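Local coordinates for protein D-lactate dehydrogenase (Fermentative) (Pseudomonas aeruginosa, PDB 5Z20) that catalyses the NAD-dependent interconversion of pyruvate and D-lactate, as a fermentative member of the D-isomer-specific 2-hydroxyacid dehydrogenase family, at residues L20-Q25 against E62-F67; L87-S92 against P109-P114; G269-D274 against P304-T309. All coordinates share one frame; numbering follows the deposited sequence.

Interaction 1: L20-Q25 against E62-F67; sequences LFFSSQ and EVVCAF
Three backbone hydrogen bonds pair Leu20 and Phe21 with Val64 and Cys65 as parallel strand neighbours. Leu20 brackets Val64, bonding to the residue before it and the residue after it: its N donates to Val63 O (3.0 Å) and its O accepts from Cys65 N (2.8 Å). The third bond, from Phe22 N to Cys65 O (3.0 Å), is more bent, with 147° at the hydrogen, where the first strand gives way to a loop.

The sulfur-aromatic and CH-pi contacts belong to Cys65 and Phe21, which share one face of the sheet. Cys65 CB lies over the Phe21 ring, 3.9 Å from its centroid and nearer the rim than the middle. The thiol turns away from its own backbone N (chi1 -177°), which brings SG obliquely beside the ring, 3.5 Å from Phe21 CE2. Phe45 stacks on the same ring and Phe32 meets it edge-to-face, so the ring that meets the thiol belongs to a small aromatic cluster.

On the Leu20 and Val64 side of the sheet, Val64 CG1 approaches the rim of the Phe22 ring within its plane, 3.8 Å from Phe22 CD2.

Strand 18-21 lies between strands 42-45 and 63-66, and 63-66 is flanked in turn by 87-90, so this is an interior pairing of a five-stranded parallel sheet with order 2-1-3-4-5, the flavodoxin-like arrangement of the catalytic domain in this dehydrogenase family.

Interaction 2: L87-S92 against P109-P114; sequences LVALRS and PVVHVP. With OXM (oxamic acid), chain M.
Leu87-Leu90 and Val110-Val111 are the two strands of a beta-alpha-beta unit whose helix, 100-105, makes the crossover, and the first strand continues to the bound oxamate at Ser92. The parallel pairing begins with Val88, whose N donates to Pro109 O (3.0 Å) and whose O receives Val111 N (2.9 Å). Leu90 N then bonds to Val111 O at 2.7 Å. Beyond the strands the chain turns at Arg91, the centre of an inverse gamma turn, yet the pairing resumes when Val113 N reaches Ser92 O (2.9 Å), this time from a position tilted 34° out of the carbonyl plane.

Side chains fill both faces. On the Val88 and Val110 side, Leu90 has CG turned away from its carbonyl carbon (chi1 -52°), which lays CD1 obliquely across Val110 CG1 at 3.8 Å. On the opposite face Val111 CG2 packs against Ala89, 4.0 Å from its CB, and the Leu87 side chain crosses that of Pro109 at about a right angle, with Leu87 CD1 4.0 Å from Pro109 CB. Trp334 of helix 317-335 also touches Leu87.

The polar atoms of the Ser92 and His112 side chains bond to the loop that follows Ser92: Ser92 OG to Gly94 O, and His112 ND1 to Ala93 O. Oxamate lies beside this loop, its O3 3.5 Å from Ser92 CA, while the backbone N atoms of Ala93 and Gly94 bond to the ligand directly. Ser92 therefore meets oxamate through carbon atoms, and the polar contacts come from the amides that follow it; the bonds from Ser92 OG, Ser92 O and His112 ND1 are consistent with holding in place the loop whose amides bind the substrate-like anion.

Interaction 3: G269-D274 against P304-T309; sequences GYLGLD and PNVVVT. With NAI (1,4-dihydronicotinamide adenine dinucleotide), chain L.
Thr309 OG1 donates a short hydrogen bond to Asp274 OD1 (2.6 Å), meeting the carboxylate on its anti side and 17° out of its plane. The other oxygen, Asp274 OD2, accepts the carboxamide N7N of NADH at 3.1 Å in a nearly straight bond, 167° at the hydrogen. Gln312 N and Ala313 N bond to OD1 and OD2 respectively, and His124 NE2 is a further partner of Thr309 OG1. Several bonds thus fix the rotation of a carboxylate that grips the nicotinamide amide, with Thr309 as a second-shell support.

At the far end of the pair, Asn305 ND2 bonds to Gly269 O (2.9 Å). Asn305 CG is set between its own backbone N and carbonyl carbon (chi1 53°), which swings the amide toward the neighbouring strand, and ND2 reaches Gly269 O from well above the carbonyl plane.

Between these ends runs a regular parallel pairing of four backbone bonds, among them Leu273 N to Val307 O and Thr309 N to Leu273 O, both 2.8 Å. The strand axes are 4.8 Å apart. Side-chain packing across them is modest: Leu271 CB touches Val306 CG2 at 4.1 Å, and Leu273 and Val308 sit similarly on that face.

Strands 268-273 and 306-308, joined through helix 295-302, form a beta-alpha-beta unit at the edge of the Rossmann-type NAD-binding sheet. Leu300 of that helix touches Leu271 and Leu273, while helix 118-134 packs on Val307 at the other face. Strand 243-247 flanks 268-273 on its remaining side, and at strand 306-308 a second subunit adds a hydrogen bond from its Thr143 OG1 to Val308 O.

In the fold
The three contacts follow one another along the chain, interaction 1 closing before interaction 2 opens and interaction 3 coming last. Interactions 1 and 2 lie in one five-stranded parallel sheet, their centres 10 Å apart, with strands 63-66 and 87-90 as neighbours: Val64 O and Ala89 N are 2.8 Å apart, a probable hydrogen bond. Arg91 NH2 adds a probable bond to Phe22 O. Interaction 3 belongs to the seven-stranded parallel sheet of the NAD-binding Rossmann domain, its centre 30 Å from each of the others. NADH and oxamate lie between the sheets: interaction 2 ends beside oxamate and interaction 3 at the nicotinamide, consistent with catalysis in the cleft between two domains.

Interaction 1: L20-Q25 against E62-F67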
loop_
_atom_site.group_PDB
_atom_site.type_symbol
_atom_site.label_atom_id
_atom_site.label_comp_id
_atom_site.label_asym_id
_atom_site.label_seq_id
_atom_site.Cartn_x
_atom_site.Cartn_y
_atom_site.Cartn_z
ATOM N N LEU B 20 -22.097 13.807 28.732
ATOM C CA LEU B 20 -20.826 13.124 28.526
ATOM C C LEU B 20 -20.912 12.096 27.361
ATOM O O LEU B 20 -21.706 11.176 27.405
ATOM C CB LEU B 20 -20.393 12.368 29.766
ATOM C CG LEU B 20 -19.017 11.692 29.628
ATOM C CD1 LEU B 20 -17.908 12.735 29.436
ATOM C CD2 LEU B 20 -18.690 10.913 30.854
ATOM N N PHE B 21 -20.059 12.281 26.370
ATOM C CA PHE B 21 -19.955 11.387 25.223
ATOM C C PHE B 21 -18.786 10.423 25.483
ATOM O O PHE B 21 -17.661 10.867 25.621
ATOM C CB PHE B 21 -19.637 12.201 23.975
ATOM C CG PHE B 21 -20.735 13.122 23.522
ATOM C CD1 PHE B 21 -20.989 14.321 24.180
ATOM C CD2 PHE B 21 -21.487 12.807 22.455
ATOM C CE1 PHE B 21 -22.019 15.148 23.765
ATOM C CE2 PHE B 21 -22.489 13.622 21.991
ATOM C CZ PHE B 21 -22.757 14.792 22.660
ATOM N N PHE B 22 -19.031 9.130 25.441
ATOM C CA PHE B 22 -17.967 8.133 25.338
ATOM C C PHE B 22 -17.584 7.820 23.903
ATOM O O PHE B 22 -18.316 8.121 22.956
ATOM C CB PHE B 22 -18.380 6.844 26.051
ATOM C CG PHE B 22 -18.397 6.966 27.588
ATOM C CD1 PHE B 22 -17.259 6.727 28.321
ATOM C CD2 PHE B 22 -19.545 7.329 28.231
ATOM C CE1 PHE B 22 -17.279 6.833 29.687
ATOM C CE2 PHE B 22 -19.572 7.491 29.606
ATOM C CZ PHE B 22 -18.451 7.232 30.334
ATOM N N SER B 23 -16.435 7.175 23.743
ATOM C CA SER B 23 -15.909 6.759 22.401
ATOM C C SER B 23 -15.932 7.891 21.413
ATOM O O SER B 23 -16.180 7.697 20.237
ATOM C CB SER B 23 -16.721 5.578 21.838
ATOM O OG SER B 23 -16.598 4.459 22.739
ATOM N N SER B 24 -15.629 9.096 21.868
ATOM C CA SER B 24 -15.729 10.294 21.013
ATOM C C SER B 24 -14.604 10.344 19.989
ATOM O O SER B 24 -13.466 10.071 20.334
ATOM C CB SER B 24 -15.592 11.570 21.861
ATOM O OG SER B 24 -16.538 11.555 22.882
ATOM N N GLN B 25 -14.937 10.766 18.770
ATOM C CA GLN B 25 -13.965 11.028 17.733
ATOM C C GLN B 25 -14.124 12.505 17.288
ATOM O O GLN B 25 -15.177 13.123 17.504
ATOM C CB GLN B 25 -14.248 10.131 16.512
ATOM C CG GLN B 25 -14.256 8.634 16.794
ATOM C CD GLN B 25 -12.872 8.112 17.059
ATOM O OE1 GLN B 25 -11.890 8.725 16.685
ATOM N NE2 GLN B 25 -12.785 7.034 17.736
ATOM N N GLU B 62 -25.911 13.809 34.000
ATOM C CA GLU B 62 -27.286 13.414 33.830
ATOM C C GLU B 62 -27.525 12.619 32.571
ATOM O O GLU B 62 -28.406 11.774 32.551
ATOM C CB GLU B 62 -28.221 14.645 33.842
ATOM C CG GLU B 62 -28.435 15.162 35.244
ATOM C CD GLU B 62 -29.782 15.790 35.448
ATOM O OE1 GLU B 62 -30.369 16.276 34.463
ATOM O OE2 GLU B 62 -30.215 15.794 36.630
ATOM N N VAL B 63 -26.795 12.981 31.522
ATOM C CA VAL B 63 -26.942 12.358 30.233
ATOM C C VAL B 63 -25.633 11.809 29.772
ATOM O O VAL B 63 -24.584 12.504 29.774
ATOM C CB VAL B 63 -27.451 13.375 29.168
ATOM C CG1 VAL B 63 -27.672 12.682 27.851
ATOM C CG2 VAL B 63 -28.777 14.006 29.624
ATOM N N VAL B 64 -25.703 10.587 29.289
ATOM C CA VAL B 64 -24.560 9.941 28.679
ATOM C C VAL B 64 -24.911 9.630 27.239
ATOM O O VAL B 64 -25.964 9.077 26.964
ATOM C CB VAL B 64 -24.208 8.672 29.464
ATOM C CG1 VAL B 64 -23.305 7.773 28.702
ATOM C CG2 VAL B 64 -23.507 9.066 30.772
ATOM N N CYS B 65 -24.015 10.011 26.325
ATOM C CA CYS B 65 -24.174 9.708 24.887
ATOM C C CYS B 65 -23.178 8.659 24.452
ATOM O O CYS B 65 -21.933 8.853 24.569
ATOM C CB CYS B 65 -23.974 10.931 24.060
ATOM S SG CYS B 65 -24.247 10.616 22.283
ATOM N N ALA B 66 -23.707 7.510 24.034
ATOM C CA ALA B 66 -22.908 6.340 23.720
ATOM C C ALA B 66 -23.033 5.958 22.258
ATOM O O ALA B 66 -24.073 6.228 21.605
ATOM C CB ALA B 66 -23.365 5.172 24.557
ATOM N N PHE B 67 -22.020 5.211 21.812
ATOM C CA PHE B 67 -21.971 4.704 20.463
ATOM C C PHE B 67 -21.990 3.197 20.491
ATOM O O PHE B 67 -22.123 2.583 21.553
ATOM C CB PHE B 67 -20.796 5.340 19.705
ATOM C CG PHE B 67 -20.819 5.113 18.221
ATOM C CD1 PHE B 67 -21.958 5.337 17.465
ATOM C CD2 PHE B 67 -19.677 4.687 17.571
ATOM C CE1 PHE B 67 -21.962 5.133 16.089
ATOM C CE2 PHE B 67 -19.663 4.495 16.218
ATOM C CZ PHE B 67 -20.797 4.714 15.462
#

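Interaction 2: L87-S92 against P109-P114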
loop_
_atom_site.group_PDB
_atom_site.type_symbol
_atom_site.label_atom_id
_atom_site.label_comp_id
_atom_site.label_asym_id
_atom_site.label_seq_id
_atom_site.Cartn_x
_atom_site.Cartn_y
_atom_site.Cartn_z
ATOM N N LEU B 87 -30.403 9.628 31.710
ATOM C CA LEU B 87 -30.759 9.338 30.292
ATOM C C LEU B 87 -29.557 8.790 29.536
ATOM O O LEU B 87 -28.445 9.286 29.658
ATOM C CB LEU B 87 -31.197 10.588 29.583
ATOM C CG LEU B 87 -31.517 10.487 28.088
ATOM C CD1 LEU B 87 -32.763 9.624 27.887
ATOM C CD2 LEU B 87 -31.724 11.850 27.487
ATOM N N VAL B 88 -29.813 7.732 28.791
ATOM C CA VAL B 88 -28.825 7.180 27.879
ATOM C C VAL B 88 -29.235 7.493 26.448
ATOM O O VAL B 88 -30.278 7.052 25.995
ATOM C CB VAL B 88 -28.730 5.694 28.052
ATOM C CG1 VAL B 88 -27.818 5.101 27.002
ATOM C CG2 VAL B 88 -28.176 5.410 29.431
ATOM N N ALA B 89 -28.414 8.301 25.787
ATOM C CA ALA B 89 -28.708 8.743 24.435
ATOM C C ALA B 89 -27.742 8.030 23.486
ATOM O O ALA B 89 -26.504 8.214 23.564
ATOM C CB ALA B 89 -28.503 10.226 24.328
ATOM N N LEU B 90 -28.305 7.203 22.624
ATOM C CA LEU B 90 -27.494 6.433 21.627
ATOM C C LEU B 90 -27.399 7.280 20.416
ATOM O O LEU B 90 -28.431 7.636 19.808
ATOM C CB LEU B 90 -28.173 5.143 21.266
ATOM C CG LEU B 90 -28.597 4.241 22.442
ATOM C CD1 LEU B 90 -29.184 2.911 21.939
ATOM C CD2 LEU B 90 -27.401 3.908 23.353
ATOM N N ARG B 91 -26.173 7.584 20.011
ATOM C CA ARG B 91 -25.954 8.278 18.757
ATOM C C ARG B 91 -25.841 7.280 17.620
ATOM O O ARG B 91 -24.875 7.307 16.841
ATOM C CB ARG B 91 -24.783 9.277 18.852
ATOM C CG ARG B 91 -23.408 8.687 19.223
ATOM C CD ARG B 91 -22.371 9.783 19.142
ATOM N NE ARG B 91 -20.989 9.275 19.155
ATOM C CZ ARG B 91 -20.322 8.955 20.267
ATOM N NH1 ARG B 91 -20.911 9.085 21.484
ATOM N NH2 ARG B 91 -19.089 8.520 20.195
ATOM N N SER B 92 -26.865 6.444 17.493
ATOM C CA SER B 92 -26.840 5.296 16.608
ATOM C C SER B 92 -28.249 4.819 16.340
ATOM O O SER B 92 -29.187 5.212 17.081
ATOM C CB SER B 92 -26.075 4.147 17.226
ATOM O OG SER B 92 -26.703 3.582 18.384
ATOM N N PRO B 109 -34.346 5.777 30.810
ATOM C CA PRO B 109 -34.742 5.728 29.413
ATOM C C PRO B 109 -33.535 5.737 28.453
ATOM O O PRO B 109 -32.461 6.274 28.791
ATOM C CB PRO B 109 -35.509 7.041 29.198
ATOM C CG PRO B 109 -35.523 7.762 30.545
ATOM C CD PRO B 109 -34.564 7.095 31.450
ATOM N N VAL B 110 -33.750 5.096 27.306
ATOM C CA VAL B 110 -32.776 4.955 26.278
ATOM C C VAL B 110 -33.365 5.485 25.002
ATOM O O VAL B 110 -34.428 5.024 24.580
ATOM C CB VAL B 110 -32.437 3.490 26.068
ATOM C CG1 VAL B 110 -31.394 3.312 24.959
ATOM C CG2 VAL B 110 -31.874 2.892 27.359
ATOM N N VAL B 111 -32.687 6.461 24.400
ATOM C CA VAL B 111 -33.168 7.047 23.177
ATOM C C VAL B 111 -32.157 6.810 22.055
ATOM O O VAL B 111 -30.964 6.595 22.322
ATOM C CB VAL B 111 -33.514 8.523 23.321
ATOM C CG1 VAL B 111 -34.658 8.679 24.296
ATOM C CG2 VAL B 111 -32.306 9.320 23.763
ATOM N N HIS B 112 -32.608 6.795 20.817
ATOM C CA HIS B 112 -31.764 6.529 19.659
ATOM C C HIS B 112 -32.104 7.309 18.410
ATOM O O HIS B 112 -32.971 8.166 18.430
ATOM C CB HIS B 112 -31.673 5.034 19.394
ATOM C CG HIS B 112 -32.861 4.453 18.696
ATOM N ND1 HIS B 112 -32.771 3.412 17.906
ATOM C CD2 HIS B 112 -34.180 4.795 18.717
ATOM C CE1 HIS B 112 -33.952 3.107 17.439
ATOM N NE2 HIS B 112 -34.811 3.954 17.926
ATOM N N VAL B 113 -31.407 7.044 17.315
ATOM C CA VAL B 113 -31.643 7.751 16.043
ATOM C C VAL B 113 -31.917 6.730 14.982
ATOM O O VAL B 113 -31.009 6.245 14.330
ATOM C CB VAL B 113 -30.476 8.604 15.640
ATOM C CG1 VAL B 113 -30.860 9.507 14.429
ATOM C CG2 VAL B 113 -29.966 9.429 16.811
ATOM N N PRO B 114 -33.187 6.369 14.814
ATOM C CA PRO B 114 -33.528 5.202 13.993
ATOM C C PRO B 114 -33.340 5.368 12.500
ATOM O O PRO B 114 -33.206 4.358 11.805
ATOM C CB PRO B 114 -34.998 4.938 14.321
ATOM C CG PRO B 114 -35.549 6.269 14.721
ATOM C CD PRO B 114 -34.387 6.902 15.488
HETATM C C1 OXM M . -24.303 2.227 13.376
HETATM N N1 OXM M . -23.549 3.269 13.030
HETATM O O1 OXM M . -23.904 1.079 13.264
HETATM C C2 OXM M . -25.642 2.471 13.903
HETATM O O2 OXM M . -26.197 1.580 14.582
HETATM O O3 OXM M . -26.199 3.564 13.661
#

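Interaction 3: G269-D274 against P304-T309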
loop_
_atom_site.group_PDB
_atom_site.type_symbol
_atom_site.label_atom_id
_atom_site.label_comp_id
_atom_site.label_asym_id
_atom_site.label_seq_id
_atom_site.Cartn_x
_atom_site.Cartn_y
_atom_site.Cartn_z
ATOM N N GLY B 269 -16.919 -16.556 -2.875
ATOM C CA GLY B 269 -16.110 -15.836 -3.852
ATOM C C GLY B 269 -15.610 -14.481 -3.394
ATOM O O GLY B 269 -14.568 -14.016 -3.827
ATOM N N TYR B 270 -16.395 -13.794 -2.559
ATOM C CA TYR B 270 -16.087 -12.446 -2.175
ATOM C C TYR B 270 -16.701 -12.152 -0.805
ATOM O O TYR B 270 -17.782 -12.635 -0.480
ATOM C CB TYR B 270 -16.718 -11.443 -3.111
ATOM C CG TYR B 270 -16.472 -11.623 -4.568
ATOM C CD1 TYR B 270 -17.264 -12.495 -5.333
ATOM C CD2 TYR B 270 -15.491 -10.907 -5.200
ATOM C CE1 TYR B 270 -17.055 -12.644 -6.689
ATOM C CE2 TYR B 270 -15.250 -11.035 -6.558
ATOM C CZ TYR B 270 -16.057 -11.881 -7.303
ATOM O OH TYR B 270 -15.848 -11.948 -8.639
ATOM N N LEU B 271 -16.056 -11.258 -0.071
ATOM C CA LEU B 271 -16.601 -10.822 1.236
ATOM C C LEU B 271 -16.309 -9.339 1.455
ATOM O O LEU B 271 -15.155 -8.907 1.410
ATOM C CB LEU B 271 -15.968 -11.661 2.382
ATOM C CG LEU B 271 -16.436 -11.316 3.778
ATOM C CD1 LEU B 271 -17.888 -11.764 4.005
ATOM C CD2 LEU B 271 -15.542 -11.948 4.851
ATOM N N GLY B 272 -17.366 -8.587 1.768
ATOM C CA GLY B 272 -17.255 -7.220 2.163
ATOM C C GLY B 272 -17.776 -7.049 3.570
ATOM O O GLY B 272 -18.961 -7.321 3.825
ATOM N N LEU B 273 -16.955 -6.531 4.450
ATOM C CA LEU B 273 -17.375 -6.301 5.799
ATOM C C LEU B 273 -17.223 -4.845 6.169
ATOM O O LEU B 273 -16.171 -4.268 5.900
ATOM C CB LEU B 273 -16.476 -7.072 6.789
ATOM C CG LEU B 273 -16.443 -8.588 6.681
ATOM C CD1 LEU B 273 -15.580 -9.130 7.834
ATOM C CD2 LEU B 273 -17.830 -9.234 6.688
ATOM N N ASP B 274 -18.243 -4.280 6.828
ATOM C CA ASP B 274 -18.080 -2.977 7.506
ATOM C C ASP B 274 -18.054 -3.175 9.033
ATOM O O ASP B 274 -17.955 -2.223 9.761
ATOM C CB ASP B 274 -19.205 -2.039 7.094
ATOM C CG ASP B 274 -19.008 -0.647 7.566
ATOM O OD1 ASP B 274 -17.882 -0.108 7.332
ATOM O OD2 ASP B 274 -19.908 -0.070 8.248
ATOM N N PRO B 304 -7.271 -11.320 -1.144
ATOM C CA PRO B 304 -7.456 -10.384 -2.239
ATOM C C PRO B 304 -8.936 -10.113 -2.571
ATOM O O PRO B 304 -9.243 -9.057 -3.102
ATOM C CB PRO B 304 -6.793 -11.077 -3.443
ATOM C CG PRO B 304 -6.842 -12.530 -3.123
ATOM C CD PRO B 304 -6.751 -12.630 -1.609
ATOM N N ASN B 305 -9.828 -10.975 -2.087
ATOM C CA ASN B 305 -11.267 -10.912 -2.358
ATOM C C ASN B 305 -12.066 -10.643 -1.072
ATOM O O ASN B 305 -13.243 -10.967 -0.994
ATOM C CB ASN B 305 -11.716 -12.185 -3.060
ATOM C CG ASN B 305 -11.311 -13.453 -2.305
ATOM O OD1 ASN B 305 -10.346 -13.457 -1.499
ATOM N ND2 ASN B 305 -12.014 -14.520 -2.560
ATOM N N VAL B 306 -11.416 -9.996 -0.119
ATOM C CA VAL B 306 -12.034 -9.479 1.091
ATOM C C VAL B 306 -11.687 -8.004 1.281
ATOM O O VAL B 306 -10.528 -7.623 1.177
ATOM C CB VAL B 306 -11.527 -10.183 2.364
ATOM C CG1 VAL B 306 -12.050 -9.518 3.636
ATOM C CG2 VAL B 306 -11.894 -11.641 2.342
ATOM N N VAL B 307 -12.728 -7.190 1.513
ATOM C CA VAL B 307 -12.541 -5.810 1.836
ATOM C C VAL B 307 -13.237 -5.549 3.165
ATOM O O VAL B 307 -14.448 -5.861 3.333
ATOM C CB VAL B 307 -13.174 -4.865 0.732
ATOM C CG1 VAL B 307 -13.142 -3.426 1.209
ATOM C CG2 VAL B 307 -12.369 -4.955 -0.505
ATOM N N VAL B 308 -12.509 -4.935 4.069
ATOM C CA VAL B 308 -13.021 -4.548 5.352
ATOM C C VAL B 308 -12.904 -3.055 5.502
ATOM O O VAL B 308 -11.814 -2.501 5.314
ATOM C CB VAL B 308 -12.199 -5.176 6.486
ATOM C CG1 VAL B 308 -12.707 -4.721 7.838
ATOM C CG2 VAL B 308 -12.245 -6.707 6.438
ATOM N N THR B 309 -14.021 -2.412 5.816
ATOM C CA THR B 309 -14.020 -1.058 6.221
ATOM C C THR B 309 -14.407 -1.040 7.673
ATOM O O THR B 309 -15.150 -1.904 8.150
ATOM C CB THR B 309 -14.986 -0.196 5.383
ATOM O OG1 THR B 309 -16.295 -0.764 5.389
ATOM C CG2 THR B 309 -14.540 -0.096 3.990
HETATM P PA NAI L . -35.066 -1.732 10.722
HETATM O O1A NAI L . -35.505 -2.087 12.009
HETATM O O2A NAI L . -35.725 -0.707 9.961
HETATM O O5B NAI L . -35.112 -3.030 9.917
HETATM C C5B NAI L . -34.607 -4.247 10.336
HETATM C C4B NAI L . -35.266 -5.328 9.518
HETATM O O4B NAI L . -34.716 -6.578 9.862
HETATM C C3B NAI L . -36.790 -5.383 9.681
HETATM O O3B NAI L . -37.528 -5.597 8.499
HETATM C C2B NAI L . -36.895 -6.619 10.497
HETATM O O2B NAI L . -38.113 -7.309 10.428
HETATM C C1B NAI L . -35.766 -7.474 9.972
HETATM N N9A NAI L . -35.521 -8.599 10.879
HETATM C C8A NAI L . -35.750 -8.604 12.183
HETATM N N7A NAI L . -35.478 -9.746 12.719
HETATM C C5A NAI L . -35.064 -10.531 11.773
HETATM C C6A NAI L . -34.610 -11.916 11.712
HETATM N N6A NAI L . -34.565 -12.657 12.806
HETATM N N1A NAI L . -34.244 -12.385 10.531
HETATM C C2A NAI L . -34.318 -11.632 9.455
HETATM N N3A NAI L . -34.712 -10.374 9.445
HETATM C C4A NAI L . -35.106 -9.780 10.546
HETATM O O3 NAI L . -33.541 -1.471 10.934
HETATM P PN NAI L . -32.559 -0.720 9.981
HETATM O O1N NAI L . -32.715 0.664 10.205
HETATM O O2N NAI L . -32.716 -1.239 8.675
HETATM O O5D NAI L . -31.267 -1.226 10.619
HETATM C C5D NAI L . -30.679 -2.445 10.287
HETATM C C4D NAI L . -29.424 -2.735 11.097
HETATM O O4D NAI L . -28.229 -2.319 10.488
HETATM C C3D NAI L . -29.384 -2.133 12.475
HETATM O O3D NAI L . -29.987 -2.955 13.440
HETATM C C2D NAI L . -27.907 -1.974 12.741
HETATM O O2D NAI L . -27.376 -3.038 13.478
HETATM C C1D NAI L . -27.252 -1.984 11.395
HETATM N N1N NAI L . -26.672 -0.688 11.115
HETATM C C2N NAI L . -25.411 -0.620 10.752
HETATM C C3N NAI L . -24.793 0.576 10.454
HETATM C C7N NAI L . -23.338 0.615 10.036
HETATM O O7N NAI L . -22.703 1.581 10.197
HETATM N N7N NAI L . -22.734 -0.387 9.495
HETATM C C4N NAI L . -25.548 1.730 10.616
HETATM C C5N NAI L . -26.855 1.643 11.014
HETATM C C6N NAI L . -27.396 0.407 11.249
#